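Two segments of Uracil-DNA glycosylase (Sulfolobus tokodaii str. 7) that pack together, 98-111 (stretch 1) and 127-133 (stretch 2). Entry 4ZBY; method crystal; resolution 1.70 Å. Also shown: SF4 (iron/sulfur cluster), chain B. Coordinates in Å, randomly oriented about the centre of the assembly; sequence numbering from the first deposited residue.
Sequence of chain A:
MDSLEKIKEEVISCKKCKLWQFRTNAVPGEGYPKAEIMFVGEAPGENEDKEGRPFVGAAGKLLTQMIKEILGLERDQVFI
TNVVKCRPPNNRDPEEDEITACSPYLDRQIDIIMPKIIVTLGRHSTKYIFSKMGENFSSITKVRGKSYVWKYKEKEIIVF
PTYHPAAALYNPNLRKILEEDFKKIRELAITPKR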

# COMPACT_ATOMS: atom_id res chain seq x y z
N GLU A 98 -13.29 8.96 5.46
CA GLU A 98 -12.63 8.95 4.16
C GLU A 98 -12.08 7.55 3.88
O GLU A 98 -12.17 7.04 2.76
CB GLU A 98 -11.54 10.02 4.10
CG GLU A 98 -12.13 11.43 4.09
CD GLU A 98 -11.16 12.50 4.56
OE1 GLU A 98 -9.99 12.18 4.89
OE2 GLU A 98 -11.58 13.68 4.57
N ILE A 99 -11.54 6.91 4.91
CA ILE A 99 -11.06 5.54 4.75
C ILE A 99 -12.25 4.62 4.46
O ILE A 99 -12.18 3.77 3.58
CB ILE A 99 -10.31 5.07 6.00
CG1 ILE A 99 -8.95 5.78 6.07
CG2 ILE A 99 -10.07 3.54 5.97
CD1 ILE A 99 -8.26 5.65 7.42
N THR A 100 -13.34 4.82 5.19
CA THR A 100 -14.56 4.04 4.97
C THR A 100 -15.08 4.21 3.54
O THR A 100 -15.49 3.24 2.90
CB THR A 100 -15.66 4.43 5.99
OG1 THR A 100 -15.24 4.07 7.31
CG2 THR A 100 -16.95 3.71 5.68
N ALA A 101 -15.03 5.44 3.03
CA ALA A 101 -15.55 5.73 1.69
C ALA A 101 -14.68 5.15 0.58
O ALA A 101 -15.18 4.67 -0.43
CB ALA A 101 -15.70 7.23 1.49
N CYS A 102 -13.36 5.21 0.77
CA CYS A 102 -12.44 4.87 -0.30
C CYS A 102 -11.99 3.42 -0.27
O CYS A 102 -11.64 2.85 -1.29
CB CYS A 102 -11.20 5.76 -0.22
SG CYS A 102 -10.24 5.81 -1.75
N SER A 103 -11.95 2.83 0.91
CA SER A 103 -11.36 1.50 1.01
C SER A 103 -12.04 0.40 0.16
O SER A 103 -11.36 -0.56 -0.20
CB SER A 103 -11.29 1.06 2.48
OG SER A 103 -12.56 0.99 3.08
N PRO A 104 -13.33 0.54 -0.21
CA PRO A 104 -13.85 -0.52 -1.09
C PRO A 104 -13.09 -0.64 -2.41
O PRO A 104 -13.08 -1.74 -2.99
CB PRO A 104 -15.30 -0.09 -1.33
CG PRO A 104 -15.68 0.61 -0.06
CD PRO A 104 -14.42 1.39 0.31
N TYR A 105 -12.45 0.43 -2.86
CA TYR A 105 -11.61 0.35 -4.06
C TYR A 105 -10.43 -0.57 -3.81
O TYR A 105 -10.11 -1.41 -4.64
CB TYR A 105 -11.08 1.73 -4.47
CG TYR A 105 -12.13 2.69 -5.02
CD1 TYR A 105 -13.02 2.27 -6.01
CD2 TYR A 105 -12.20 4.01 -4.58
CE1 TYR A 105 -13.95 3.13 -6.56
CE2 TYR A 105 -13.13 4.89 -5.12
CZ TYR A 105 -14.01 4.43 -6.12
OH TYR A 105 -14.95 5.26 -6.68
N LEU A 106 -9.77 -0.40 -2.66
CA LEU A 106 -8.66 -1.30 -2.32
C LEU A 106 -9.11 -2.78 -2.19
O LEU A 106 -8.44 -3.68 -2.69
CB LEU A 106 -8.01 -0.84 -1.02
CG LEU A 106 -6.87 -1.71 -0.48
CD1 LEU A 106 -5.75 -1.74 -1.48
CD2 LEU A 106 -6.38 -1.18 0.86
N ASP A 107 -10.23 -2.99 -1.51
CA ASP A 107 -10.85 -4.32 -1.40
C ASP A 107 -10.99 -4.93 -2.79
O ASP A 107 -10.67 -6.10 -3.02
CB ASP A 107 -12.23 -4.27 -0.76
CG ASP A 107 -12.21 -3.82 0.68
OD1 ASP A 107 -11.14 -3.85 1.32
OD2 ASP A 107 -13.29 -3.47 1.18
N ARG A 108 -11.49 -4.13 -3.73
CA ARG A 108 -11.73 -4.61 -5.08
C ARG A 108 -10.43 -4.91 -5.80
O ARG A 108 -10.35 -5.87 -6.58
CB ARG A 108 -12.56 -3.60 -5.87
CG ARG A 108 -13.99 -3.52 -5.38
CD ARG A 108 -14.75 -2.32 -5.95
NE ARG A 108 -14.75 -2.28 -7.41
CZ ARG A 108 -15.20 -1.25 -8.11
NH1 ARG A 108 -15.67 -0.19 -7.47
NH2 ARG A 108 -15.17 -1.27 -9.44
N GLN A 109 -9.40 -4.11 -5.52
CA GLN A 109 -8.11 -4.30 -6.16
C GLN A 109 -7.46 -5.58 -5.64
O GLN A 109 -6.89 -6.38 -6.43
CB GLN A 109 -7.19 -3.08 -5.93
CG GLN A 109 -7.68 -1.86 -6.68
CD GLN A 109 -6.92 -0.59 -6.31
OE1 GLN A 109 -6.64 -0.36 -5.13
NE2 GLN A 109 -6.56 0.22 -7.31
N ILE A 110 -7.54 -5.79 -4.33
CA ILE A 110 -7.05 -7.03 -3.74
C ILE A 110 -7.81 -8.24 -4.30
O ILE A 110 -7.19 -9.26 -4.62
CB ILE A 110 -7.15 -7.00 -2.21
CG1 ILE A 110 -6.26 -5.91 -1.64
CG2 ILE A 110 -6.78 -8.37 -1.61
CD1 ILE A 110 -6.50 -5.66 -0.16
N ASP A 111 -9.13 -8.12 -4.44
CA ASP A 111 -9.96 -9.21 -4.94
C ASP A 111 -9.52 -9.69 -6.30
O ASP A 111 -9.61 -10.89 -6.63
CB ASP A 111 -11.43 -8.78 -5.03
CG ASP A 111 -12.12 -8.85 -3.71
OD1 ASP A 111 -11.47 -9.30 -2.75
OD2 ASP A 111 -13.32 -8.47 -3.62
FE1 SF4 B . -12.59 9.95 -1.61
FE2 SF4 B . -13.16 8.87 -3.98
FE3 SF4 B . -10.82 10.16 -3.64
FE4 SF4 B . -11.23 7.80 -2.47
S1 SF4 B . -11.08 8.20 -4.71
S2 SF4 B . -10.32 9.61 -1.51
S3 SF4 B . -13.46 7.92 -1.98
S4 SF4 B . -12.94 11.07 -3.52
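Stretch 2, residues 127-133: KYIFSKM

Stretch 2 is helical, laid across the helix of stretch 1 at a signed crossing angle of -67°; the N-to-C directions are 67° apart, so the helices run neither parallel nor antiparallel. Stretch 1 is kinked where the N atoms of Pro104 and Tyr105 lack a bond to the turn before. The axes stay 12.1 Å apart at closest approach, and at that separation side chains make the contacts, from the short Ser103 to the long Tyr128. One bump does most of the work. Tyr128, with chi1 in t, points its CA-to-CB bond toward stretch 1 and drops its ring into a hollow formed by Ile99, Ser103, Leu106 and Asp107. The floor is small: Ser103 CB comes within 3.4 Å of Tyr128 CZ. The walls are apolar, with Ile99 CG2 4.1 Å from Tyr128 CD2 and Leu106 CD2 4.0 Å from Tyr128 CD1. At the ring's edge, Tyr128 OH donates a hydrogen bond to Asp107 OD1 at 2.6 Å, so the knob ends in a polar latch. Ser103 OG is itself tied back to Ile99 O at 2.9 Å.

Beside this knob lies a second, greasier fit. Ile129 starts out sideways, but its tip comes nearer, bringing Ile129 CD1 to 3.8 Å from Ile110 CD1 and 4.2 Å from Leu106 CD2; Leu106 thus serves both bumps. One turn beyond Tyr128, Lys132 adds an exposed margin, Lys132 CD lying 4.1 Å from Asp107 OD1.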

# COMPACT_ATOMS: atom_id res chain seq x y z
N LYS A 127 -3.42 -1.03 9.87
CA LYS A 127 -4.64 -1.11 10.65
C LYS A 127 -5.84 -1.50 9.80
O LYS A 127 -6.68 -2.32 10.24
CB LYS A 127 -4.89 0.23 11.35
CG LYS A 127 -6.10 0.26 12.26
CD LYS A 127 -6.18 1.61 12.97
CE LYS A 127 -7.07 1.55 14.21
NZ LYS A 127 -8.47 1.23 13.84
N TYR A 128 -5.94 -0.96 8.58
CA TYR A 128 -7.06 -1.27 7.71
C TYR A 128 -7.06 -2.76 7.33
O TYR A 128 -8.07 -3.46 7.48
CB TYR A 128 -7.04 -0.42 6.40
CG TYR A 128 -8.18 -0.88 5.53
CD1 TYR A 128 -7.98 -1.72 4.45
CD2 TYR A 128 -9.49 -0.55 5.86
CE1 TYR A 128 -9.06 -2.21 3.71
CE2 TYR A 128 -10.56 -1.02 5.14
CZ TYR A 128 -10.34 -1.85 4.06
OH TYR A 128 -11.43 -2.30 3.35
N ILE A 129 -5.92 -3.24 6.84
CA ILE A 129 -5.85 -4.63 6.38
C ILE A 129 -6.02 -5.57 7.57
O ILE A 129 -6.72 -6.57 7.45
CB ILE A 129 -4.52 -4.93 5.63
CG1 ILE A 129 -4.48 -4.17 4.29
CG2 ILE A 129 -4.36 -6.45 5.42
CD1 ILE A 129 -5.58 -4.54 3.30
N PHE A 130 -5.45 -5.24 8.73
CA PHE A 130 -5.67 -6.07 9.93
C PHE A 130 -7.15 -6.16 10.27
O PHE A 130 -7.61 -7.20 10.75
CB PHE A 130 -4.89 -5.53 11.13
CG PHE A 130 -3.49 -6.06 11.23
CD1 PHE A 130 -2.94 -6.35 12.47
CD2 PHE A 130 -2.74 -6.30 10.09
CE1 PHE A 130 -1.64 -6.85 12.56
CE2 PHE A 130 -1.45 -6.80 10.17
CZ PHE A 130 -0.90 -7.09 11.40
N SER A 131 -7.90 -5.09 10.01
CA SER A 131 -9.34 -5.12 10.30
C SER A 131 -10.08 -6.07 9.35
O SER A 131 -10.99 -6.78 9.79
CB SER A 131 -9.95 -3.70 10.26
OG SER A 131 -10.11 -3.22 8.92
N LYS A 132 -9.66 -6.12 8.09
CA LYS A 132 -10.23 -7.07 7.13
C LYS A 132 -9.85 -8.51 7.49
O LYS A 132 -10.64 -9.43 7.28
CB LYS A 132 -9.77 -6.75 5.71
CG LYS A 132 -10.27 -5.42 5.16
CD LYS A 132 -11.80 -5.39 5.06
CE LYS A 132 -12.39 -4.34 5.98
NZ LYS A 132 -13.71 -3.82 5.49
N MET A 133 -8.64 -8.70 8.01
CA MET A 133 -8.14 -10.02 8.40
C MET A 133 -8.77 -10.54 9.66
O MET A 133 -8.81 -11.74 9.90
CB MET A 133 -6.63 -9.97 8.65
CG MET A 133 -5.80 -9.67 7.46
SD MET A 133 -4.12 -9.35 7.99
CE MET A 133 -3.64 -10.96 8.54